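Side-chain contacts in OxyA protein (Actinoplanes teichomyceticus, PDB 5HH3), which is a heme-dependent cytochrome P450 that probably couples phenolic side chains, cyclising the peptide precursor of a glycopeptide antibiotic: residues 18-23 and 311-316; 58-63 and 318-323; 132-137 and 367-372. All coordinates share one frame; numbering follows the deposited sequence.

Contact 1: 18-23 and 311-316; sequences ELHRRD and TCSLLA
The N-cap of helix 314-318 in the cytochrome P450 fold is the site where His-20 meets Ser-313. The cap serine follows strand 309-312, which pairs with strand 53-57 in the mixed sheet. His-20 lies just beyond helix 8-19. The contact joins the N-terminal region to the start of a helix near the heme, and neighbouring Leu-314 touches the cofactor.

The imidazole approaches Ser-313 edge-on. NE2 of His-20 lies 2.7 Å from OG of Ser-313, in a nearly straight hydrogen bond (163°). Either atom could be the donor. CB of Ser-313 also lies in the ring plane, at the same edge. Two bonds grip the hydroxyl oxygen: besides the one with His-20, OG of Ser-313 accepts from N of Ala-316 at 3.0 Å, the helix cap. ND1 of the imidazole is bonded to the carbonyl of Ala-16. The ring is thus held at both nitrogens, which should fix its rotation.

Leu-315 touches both His-20 and Arg-22. Its CB packs at the imidazole edge, 4.2 Å from CD2 of His-20. The leucine CG is anti to its own backbone N (chi1 -179°), which carries both methyls toward Arg-22. The arginine chain is bent at chi2 and chi3. Its polar end is engaged elsewhere: NH1 forms a salt bridge with Glu-286, and NH2 bonds to the carbonyls of Leu-282 and Phe-25. CD2 of Leu-315 packs 3.7 Å from CD of Arg-22. CD1 of Leu-315 sits over the centre of one guanidinium face, 3.6 Å from CZ of Arg-22.

Contact 2: 58-63 and 318-323; sequences TGYDEI and NRRNFP
Tyr-60 and Arg-320 carry most of this contact, and they meet by packing. Tyr-60 is the first residue of helix 60-68. Arg-320 lies in the loop that follows helix 314-318. In the P450 fold this places the start of an early helix against the loop region that leads on to the heme ligand Cys-348.

The main packing is between ring and guanidinium. CD2 of Tyr-60 sits over one face of the Arg-320 group, offset toward its rim, and is 3.6 Å from NH1 of Arg-320. CE2 of Tyr-60 follows at 3.8 Å from the same NH1 atom. The two planes are 46° apart, so the groups are not stacked flat. Arg-320 has CG between its backbone N and carbonyl carbon (chi1 71°), and the chain then runs extended to NE. This carries the guanidinium across to the tyrosine. A looser touch comes from Asn-318, whose OD1 is 4.5 Å from CE2 of Tyr-60.

The hydrogen bonds lie around this packing. NH1 of Arg-320 donates to the carbonyl of Ala-317, which ties the guanidinium back to the preceding helix 314-318. Asn-318 is buried, and both ends of its amide are used: OD1 accepts from N of Leu-339 and ND2 bonds to Thr-283. Its carbonyl accepts from Arg-280, the arginine of the family's ExxR motif. A type I turn shapes the loop, with N of Phe-322 3.0 Å from O of Arg-319.

The chemistry implies a contact made by packing: the ring probably shields part of one guanidinium face and offers its charge no counter-ion.

Contact 3: 132-137 and 367-372; sequences AIEALG and HRFPTL
Glu-134 reaches Arg-368 with an extended side chain. Its CG is anti to the backbone N, and the chain stays stretched beyond CG. This brings OE1 of Glu-134 to 3.0 Å from NH2 of Arg-368, in a salt bridge that is also a hydrogen bond. The bond is somewhat bent (139° at the hydrogen). The donor meets the oxygen nearly along its C-O axis, while OE1 lies tilted out of the guanidinium plane. The carboxylate and guanidinium planes are 41° apart.

Arg-368 takes the opposite shape, bent at chi2 and chi3. Its anti first torsion lays CG over the centre of the Phe-369 ring, 3.6 Å above its plane. The bend at chi2 then brings CD of Arg-368 to 3.7 Å from OE1 of Glu-134. The guanidinium has further partners on helix 112-136: NH1 bonds to Gln-127 and NH2 forms a salt bridge with Asp-131. Three oxygens thus hold the arginine.

These residues mark two helix ends in the P450 fold. Helix 112-136 is finishing here, and so is helix 351-368, which begins just after the heme-ligating Cys-348. Phe-369 is the first residue to leave the second helix, and a type I turn continues to Leu-372.

Phe-369 has CG beside its backbone N (chi1 -63°), and the ring points at helix 112-136. Its CZ has CB of Glu-134 at the ring edge, 4.1 Å away. CG2 of Ile-133, the branch anti to the backbone N, approaches obliquely and lies 3.9 Å from CE2 of Phe-369. Trp-397, the C-terminal residue, stacks on this same phenylalanine ring.

In the fold
From the N terminus, the chain passes residues 18-23, 58-63 and 132-137 before reaching any of their partners. Contact 1 then closes a loop of 287 residues at 311-316. Contact 2 closes one of 254 at 318-323, and contact 3 one of 229 at 367-372. Partners come in the same order as the first segments, so all three loops cross and none nests in another. Contacts 1 and 2 touch: CB of Ala-316 packs 3.6 Å from CB of Thr-58. Together they tie the N-terminal region and helix 60-68 to helix 314-318 and its loop. Contact 3 is remote, with its centre about 33 Å from that of contact 1, and joins helices 112-136 and 351-368.

Contact 1: 18-23 and 311-316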
loop_
_atom_site.group_PDB
_atom_site.type_symbol
_atom_site.label_atom_id
_atom_site.label_comp_id
_atom_site.label_asym_id
_atom_site.label_seq_id
_atom_site.Cartn_x
_atom_site.Cartn_y
_atom_site.Cartn_z
ATOM N N GLU B 18 -6.388 -5.583 -8.326
ATOM C CA GLU B 18 -7.712 -6.176 -8.541
ATOM C C GLU B 18 -8.067 -6.345 -10.021
ATOM O O GLU B 18 -8.651 -7.345 -10.378
ATOM C CB GLU B 18 -8.841 -5.352 -7.896
ATOM C CG GLU B 18 -9.024 -5.520 -6.407
ATOM C CD GLU B 18 -9.494 -6.916 -5.987
ATOM O OE1 GLU B 18 -10.668 -7.048 -5.563
ATOM O OE2 GLU B 18 -8.679 -7.868 -6.040
ATOM N N LEU B 19 -7.707 -5.363 -10.844
ATOM C CA LEU B 19 -7.956 -5.405 -12.285
ATOM C C LEU B 19 -7.120 -6.433 -13.037
ATOM O O LEU B 19 -7.454 -6.775 -14.156
ATOM C CB LEU B 19 -7.739 -4.011 -12.910
ATOM C CG LEU B 19 -8.781 -2.972 -12.489
ATOM C CD1 LEU B 19 -8.423 -1.573 -12.940
ATOM C CD2 LEU B 19 -10.155 -3.336 -13.005
ATOM N N HIS B 20 -6.042 -6.916 -12.432
ATOM C CA HIS B 20 -5.128 -7.846 -13.078
ATOM C C HIS B 20 -5.115 -9.246 -12.484
ATOM O O HIS B 20 -4.163 -9.985 -12.678
ATOM C CB HIS B 20 -3.727 -7.224 -13.123
ATOM C CG HIS B 20 -3.657 -6.081 -14.062
ATOM N ND1 HIS B 20 -4.019 -4.806 -13.698
ATOM C CD2 HIS B 20 -3.433 -6.042 -15.394
ATOM C CE1 HIS B 20 -3.935 -4.008 -14.748
ATOM N NE2 HIS B 20 -3.592 -4.739 -15.792
ATOM N N ARG B 21 -6.182 -9.594 -11.783
ATOM C CA ARG B 21 -6.526 -10.997 -11.522
ATOM C C ARG B 21 -6.871 -11.646 -12.865
ATOM O O ARG B 21 -6.954 -10.954 -13.881
ATOM C CB ARG B 21 -7.709 -11.078 -10.561
ATOM C CG ARG B 21 -7.397 -10.535 -9.179
ATOM C CD ARG B 21 -8.531 -10.823 -8.223
ATOM N NE ARG B 21 -8.261 -10.320 -6.870
ATOM C CZ ARG B 21 -7.420 -10.869 -5.978
ATOM N NH1 ARG B 21 -6.720 -11.978 -6.253
ATOM N NH2 ARG B 21 -7.279 -10.294 -4.778
ATOM N N ARG B 22 -7.047 -12.959 -12.887
ATOM C CA ARG B 22 -7.242 -13.687 -14.141
ATOM C C ARG B 22 -8.389 -14.671 -13.999
ATOM O O ARG B 22 -8.595 -15.236 -12.929
ATOM C CB ARG B 22 -5.977 -14.459 -14.546
ATOM C CG ARG B 22 -4.698 -13.640 -14.573
ATOM C CD ARG B 22 -4.607 -12.742 -15.790
ATOM N NE ARG B 22 -4.278 -13.453 -17.022
ATOM C CZ ARG B 22 -3.064 -13.613 -17.552
ATOM N NH1 ARG B 22 -1.961 -13.151 -16.959
ATOM N NH2 ARG B 22 -2.953 -14.259 -18.707
ATOM N N ASP B 23 -9.127 -14.862 -15.083
ATOM C CA ASP B 23 -10.123 -15.925 -15.173
ATOM C C ASP B 23 -9.472 -17.016 -16.011
ATOM O O ASP B 23 -9.481 -16.957 -17.255
ATOM C CB ASP B 23 -11.406 -15.420 -15.818
ATOM C CG ASP B 23 -12.463 -16.509 -15.949
ATOM O OD1 ASP B 23 -12.288 -17.634 -15.414
ATOM O OD2 ASP B 23 -13.486 -16.242 -16.594
ATOM N N THR B 311 -0.102 3.595 -14.664
ATOM C CA THR B 311 0.249 2.186 -14.582
ATOM C C THR B 311 -0.097 1.583 -15.925
ATOM O O THR B 311 -1.212 1.818 -16.438
ATOM C CB THR B 311 -0.575 1.519 -13.474
ATOM O OG1 THR B 311 -0.315 2.186 -12.230
ATOM C CG2 THR B 311 -0.261 0.022 -13.361
ATOM N N CYS B 312 0.840 0.853 -16.521
ATOM C CA CYS B 312 0.620 0.270 -17.841
ATOM C C CYS B 312 0.201 -1.200 -17.732
ATOM O O CYS B 312 0.881 -1.983 -17.053
ATOM C CB CYS B 312 1.860 0.392 -18.708
ATOM S SG CYS B 312 2.374 2.093 -19.004
ATOM N N SER B 313 -0.921 -1.549 -18.388
ATOM C CA SER B 313 -1.411 -2.912 -18.446
ATOM C C SER B 313 -0.818 -3.654 -19.665
ATOM O O SER B 313 -1.330 -3.590 -20.806
ATOM C CB SER B 313 -2.935 -2.937 -18.486
ATOM O OG SER B 313 -3.433 -4.260 -18.476
ATOM N N LEU B 314 0.246 -4.394 -19.385
ATOM C CA LEU B 314 0.871 -5.282 -20.345
ATOM C C LEU B 314 -0.084 -6.400 -20.747
ATOM O O LEU B 314 -0.108 -6.796 -21.910
ATOM C CB LEU B 314 2.172 -5.859 -19.789
ATOM C CG LEU B 314 3.230 -4.890 -19.253
ATOM C CD1 LEU B 314 4.491 -5.633 -18.806
ATOM C CD2 LEU B 314 3.569 -3.857 -20.311
ATOM N N LEU B 315 -0.882 -6.890 -19.803
ATOM C CA LEU B 315 -1.941 -7.860 -20.116
ATOM C C LEU B 315 -2.910 -7.277 -21.165
ATOM O O LEU B 315 -3.145 -7.914 -22.214
ATOM C CB LEU B 315 -2.681 -8.269 -18.845
ATOM C CG LEU B 315 -3.812 -9.306 -18.974
ATOM C CD1 LEU B 315 -3.288 -10.592 -19.526
ATOM C CD2 LEU B 315 -4.465 -9.567 -17.639
ATOM N N ALA B 316 -3.393 -6.048 -20.928
ATOM C CA ALA B 316 -4.289 -5.386 -21.872
ATOM C C ALA B 316 -3.661 -5.234 -23.257
ATOM O O ALA B 316 -4.310 -5.526 -24.253
ATOM C CB ALA B 316 -4.780 -4.037 -21.349
#

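Contact 2: 58-63 and 318-323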
loop_
_atom_site.group_PDB
_atom_site.type_symbol
_atom_site.label_atom_id
_atom_site.label_comp_id
_atom_site.label_asym_id
_atom_site.label_seq_id
_atom_site.Cartn_x
_atom_site.Cartn_y
_atom_site.Cartn_z
ATOM N N THR B 58 -3.980 1.106 -21.218
ATOM C CA THR B 58 -4.276 -0.203 -21.780
ATOM C C THR B 58 -3.977 -0.317 -23.282
ATOM O O THR B 58 -3.841 -1.441 -23.777
ATOM C CB THR B 58 -5.768 -0.593 -21.561
ATOM O OG1 THR B 58 -6.628 0.396 -22.137
ATOM C CG2 THR B 58 -6.112 -0.722 -20.087
ATOM N N GLY B 59 -3.936 0.816 -23.998
ATOM C CA GLY B 59 -3.655 0.843 -25.429
ATOM C C GLY B 59 -2.192 0.545 -25.709
ATOM O O GLY B 59 -1.298 1.063 -25.019
ATOM N N TYR B 60 -1.961 -0.294 -26.713
ATOM C CA TYR B 60 -0.607 -0.763 -27.083
ATOM C C TYR B 60 0.363 0.386 -27.368
ATOM O O TYR B 60 1.465 0.460 -26.793
ATOM C CB TYR B 60 -0.678 -1.681 -28.325
ATOM C CG TYR B 60 0.510 -2.585 -28.506
ATOM C CD1 TYR B 60 1.645 -2.187 -29.229
ATOM C CD2 TYR B 60 0.493 -3.868 -27.984
ATOM C CE1 TYR B 60 2.743 -3.045 -29.380
ATOM C CE2 TYR B 60 1.567 -4.730 -28.135
ATOM C CZ TYR B 60 2.681 -4.322 -28.837
ATOM O OH TYR B 60 3.709 -5.241 -28.957
ATOM N N ASP B 61 -0.044 1.283 -28.250
ATOM C CA ASP B 61 0.820 2.388 -28.639
ATOM C C ASP B 61 0.959 3.425 -27.533
ATOM O O ASP B 61 2.013 4.021 -27.392
ATOM C CB ASP B 61 0.329 3.056 -29.923
ATOM C CG ASP B 61 0.428 2.141 -31.125
ATOM O OD1 ASP B 61 1.332 1.285 -31.196
ATOM O OD2 ASP B 61 -0.408 2.294 -32.011
ATOM N N GLU B 62 -0.102 3.622 -26.763
ATOM C CA GLU B 62 -0.075 4.568 -25.665
ATOM C C GLU B 62 0.856 4.062 -24.543
ATOM O O GLU B 62 1.551 4.841 -23.901
ATOM C CB GLU B 62 -1.490 4.832 -25.135
ATOM C CG GLU B 62 -2.375 5.633 -26.112
ATOM C CD GLU B 62 -2.931 4.820 -27.275
ATOM O OE1 GLU B 62 -2.813 3.572 -27.304
ATOM O OE2 GLU B 62 -3.501 5.440 -28.181
ATOM N N ILE B 63 0.860 2.755 -24.315
ATOM C CA ILE B 63 1.785 2.161 -23.343
ATOM C C ILE B 63 3.241 2.351 -23.827
ATOM O O ILE B 63 4.105 2.699 -23.037
ATOM C CB ILE B 63 1.486 0.679 -23.075
ATOM C CG1 ILE B 63 0.211 0.558 -22.238
ATOM C CG2 ILE B 63 2.661 0.002 -22.365
ATOM C CD1 ILE B 63 -0.362 -0.854 -22.206
ATOM N N ASN B 318 -1.145 -7.011 -24.640
ATOM C CA ASN B 318 -0.837 -8.311 -25.225
ATOM C C ASN B 318 -2.084 -9.087 -25.642
ATOM O O ASN B 318 -2.032 -9.881 -26.602
ATOM C CB ASN B 318 -0.004 -9.137 -24.252
ATOM C CG ASN B 318 1.373 -8.545 -24.026
ATOM O OD1 ASN B 318 1.776 -7.599 -24.710
ATOM N ND2 ASN B 318 2.114 -9.107 -23.087
ATOM N N ARG B 319 -3.176 -8.852 -24.909
ATOM C CA ARG B 319 -4.449 -9.497 -25.136
ATOM C C ARG B 319 -5.506 -8.492 -25.660
ATOM O O ARG B 319 -6.695 -8.634 -25.390
ATOM C CB ARG B 319 -4.897 -10.157 -23.833
ATOM C CG ARG B 319 -3.869 -11.134 -23.227
ATOM C CD ARG B 319 -3.573 -12.315 -24.142
ATOM N NE ARG B 319 -4.831 -13.024 -24.333
ATOM C CZ ARG B 319 -5.372 -13.868 -23.460
ATOM N NH1 ARG B 319 -4.722 -14.256 -22.365
ATOM N NH2 ARG B 319 -6.573 -14.366 -23.724
ATOM N N ARG B 320 -5.060 -7.521 -26.462
ATOM C CA ARG B 320 -5.887 -6.369 -26.836
ATOM C C ARG B 320 -7.129 -6.734 -27.643
ATOM O O ARG B 320 -8.131 -6.010 -27.590
ATOM C CB ARG B 320 -5.067 -5.330 -27.592
ATOM C CG ARG B 320 -4.647 -5.729 -29.004
ATOM C CD ARG B 320 -3.697 -4.674 -29.562
ATOM N NE ARG B 320 -2.804 -5.160 -30.611
ATOM C CZ ARG B 320 -1.797 -6.023 -30.431
ATOM N NH1 ARG B 320 -1.544 -6.581 -29.237
ATOM N NH2 ARG B 320 -1.030 -6.359 -31.463
ATOM N N ASN B 321 -7.070 -7.834 -28.378
ATOM C CA ASN B 321 -8.224 -8.295 -29.173
ATOM C C ASN B 321 -9.132 -9.319 -28.457
ATOM O O ASN B 321 -10.073 -9.786 -29.051
ATOM C CB ASN B 321 -7.743 -8.826 -30.538
ATOM C CG ASN B 321 -7.120 -7.735 -31.399
ATOM O OD1 ASN B 321 -7.638 -6.633 -31.489
ATOM N ND2 ASN B 321 -5.995 -8.036 -32.015
ATOM N N PHE B 322 -8.870 -9.639 -27.192
ATOM C CA PHE B 322 -9.774 -10.490 -26.389
ATOM C C PHE B 322 -11.168 -9.847 -26.348
ATOM O O PHE B 322 -11.237 -8.660 -26.162
ATOM C CB PHE B 322 -9.231 -10.610 -24.950
ATOM C CG PHE B 322 -10.003 -11.573 -24.086
ATOM C CD1 PHE B 322 -9.907 -12.947 -24.304
ATOM C CD2 PHE B 322 -10.850 -11.114 -23.084
ATOM C CE1 PHE B 322 -10.633 -13.843 -23.531
ATOM C CE2 PHE B 322 -11.580 -12.018 -22.305
ATOM C CZ PHE B 322 -11.468 -13.372 -22.527
ATOM N N PRO B 323 -12.278 -10.567 -26.534
ATOM C CA PRO B 323 -12.393 -12.027 -26.667
ATOM C C PRO B 323 -12.527 -12.553 -28.102
ATOM O O PRO B 323 -12.982 -13.679 -28.309
ATOM C CB PRO B 323 -13.685 -12.293 -25.917
ATOM C CG PRO B 323 -14.535 -11.135 -26.315
ATOM C CD PRO B 323 -13.600 -9.945 -26.338
#

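Contact 3: 132-137 and 367-372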
loop_
_atom_site.group_PDB
_atom_site.type_symbol
_atom_site.label_atom_id
_atom_site.label_comp_id
_atom_site.label_asym_id
_atom_site.label_seq_id
_atom_site.Cartn_x
_atom_site.Cartn_y
_atom_site.Cartn_z
ATOM N N ALA B 132 13.740 -36.139 -12.114
ATOM C CA ALA B 132 13.220 -36.139 -10.734
ATOM C C ALA B 132 11.679 -36.236 -10.675
ATOM O O ALA B 132 11.135 -36.904 -9.811
ATOM C CB ALA B 132 13.686 -34.891 -9.986
ATOM N N ILE B 133 10.992 -35.548 -11.583
ATOM C CA ILE B 133 9.521 -35.618 -11.680
ATOM C C ILE B 133 9.113 -37.041 -12.041
ATOM O O ILE B 133 8.241 -37.625 -11.400
ATOM C CB ILE B 133 8.954 -34.613 -12.731
ATOM C CG1 ILE B 133 9.102 -33.177 -12.224
ATOM C CG2 ILE B 133 7.485 -34.908 -13.040
ATOM C CD1 ILE B 133 8.938 -32.118 -13.296
ATOM N N GLU B 134 9.770 -37.602 -13.051
ATOM C CA GLU B 134 9.485 -38.979 -13.485
ATOM C C GLU B 134 9.702 -39.987 -12.344
ATOM O O GLU B 134 8.853 -40.852 -12.110
ATOM C CB GLU B 134 10.297 -39.348 -14.738
ATOM C CG GLU B 134 9.761 -40.573 -15.473
ATOM C CD GLU B 134 10.279 -40.742 -16.900
ATOM O OE1 GLU B 134 11.247 -40.072 -17.330
ATOM O OE2 GLU B 134 9.696 -41.586 -17.606
ATOM N N ALA B 135 10.795 -39.838 -11.600
ATOM C CA ALA B 135 11.063 -40.717 -10.461
ATOM C C ALA B 135 10.060 -40.587 -9.311
ATOM O O ALA B 135 9.842 -41.562 -8.592
ATOM C CB ALA B 135 12.492 -40.530 -9.949
ATOM N N LEU B 136 9.452 -39.414 -9.123
ATOM C CA LEU B 136 8.388 -39.261 -8.107
ATOM C C LEU B 136 7.123 -40.028 -8.472
ATOM O O LEU B 136 6.494 -40.629 -7.605
ATOM C CB LEU B 136 8.020 -37.792 -7.869
ATOM C CG LEU B 136 9.076 -36.975 -7.140
ATOM C CD1 LEU B 136 8.851 -35.508 -7.421
ATOM C CD2 LEU B 136 9.079 -37.271 -5.645
ATOM N N GLY B 137 6.765 -40.001 -9.751
ATOM C CA GLY B 137 5.572 -40.683 -10.251
ATOM C C GLY B 137 4.369 -39.777 -10.107
ATOM O O GLY B 137 4.303 -38.967 -9.187
ATOM N N HIS B 367 8.479 -33.084 -25.107
ATOM C CA HIS B 367 9.113 -34.346 -25.493
ATOM C C HIS B 367 9.076 -35.423 -24.417
ATOM O O HIS B 367 8.927 -36.609 -24.738
ATOM C CB HIS B 367 10.573 -34.151 -25.936
ATOM C CG HIS B 367 10.705 -33.671 -27.343
ATOM N ND1 HIS B 367 10.868 -32.337 -27.666
ATOM C CD2 HIS B 367 10.661 -34.340 -28.517
ATOM C CE1 HIS B 367 10.929 -32.209 -28.978
ATOM N NE2 HIS B 367 10.805 -33.410 -29.518
ATOM N N ARG B 368 9.246 -35.041 -23.154
ATOM C CA ARG B 368 9.301 -36.049 -22.094
ATOM C C ARG B 368 7.916 -36.612 -21.772
ATOM O O ARG B 368 7.773 -37.803 -21.532
ATOM C CB ARG B 368 9.937 -35.491 -20.819
ATOM C CG ARG B 368 10.079 -36.510 -19.694
ATOM C CD ARG B 368 11.068 -37.619 -20.047
ATOM N NE ARG B 368 12.410 -37.055 -20.021
ATOM C CZ ARG B 368 13.232 -37.068 -18.973
ATOM N NH1 ARG B 368 14.413 -36.477 -19.076
ATOM N NH2 ARG B 368 12.906 -37.661 -17.826
ATOM N N PHE B 369 6.916 -35.741 -21.727
ATOM C CA PHE B 369 5.585 -36.121 -21.311
ATOM C C PHE B 369 4.580 -35.669 -22.361
ATOM O O PHE B 369 3.816 -34.754 -22.114
ATOM C CB PHE B 369 5.259 -35.499 -19.938
ATOM C CG PHE B 369 6.158 -35.970 -18.809
ATOM C CD1 PHE B 369 6.360 -37.323 -18.573
ATOM C CD2 PHE B 369 6.780 -35.045 -17.958
ATOM C CE1 PHE B 369 7.181 -37.754 -17.533
ATOM C CE2 PHE B 369 7.586 -35.468 -16.915
ATOM C CZ PHE B 369 7.789 -36.821 -16.701
ATOM N N PRO B 370 4.567 -36.322 -23.541
ATOM C CA PRO B 370 3.538 -35.986 -24.542
ATOM C C PRO B 370 2.090 -36.286 -24.117
ATOM O O PRO B 370 1.170 -35.765 -24.739
ATOM C CB PRO B 370 3.938 -36.843 -25.757
ATOM C CG PRO B 370 4.771 -37.935 -25.195
ATOM C CD PRO B 370 5.547 -37.280 -24.089
ATOM N N THR B 371 1.909 -37.118 -23.083
ATOM C CA THR B 371 0.603 -37.441 -22.495
ATOM C C THR B 371 0.239 -36.575 -21.274
ATOM O O THR B 371 -0.730 -36.882 -20.556
ATOM C CB THR B 371 0.584 -38.918 -22.048
ATOM O OG1 THR B 371 1.741 -39.165 -21.234
ATOM C CG2 THR B 371 0.615 -39.850 -23.256
ATOM N N LEU B 372 0.994 -35.497 -21.034
ATOM C CA LEU B 372 0.769 -34.632 -19.875
ATOM C C LEU B 372 -0.695 -34.181 -19.800
ATOM O O LEU B 372 -1.253 -33.754 -20.801
ATOM C CB LEU B 372 1.673 -33.390 -19.957
ATOM C CG LEU B 372 1.799 -32.542 -18.699
ATOM C CD1 LEU B 372 2.680 -33.282 -17.699
ATOM C CD2 LEU B 372 2.389 -31.187 -19.045
#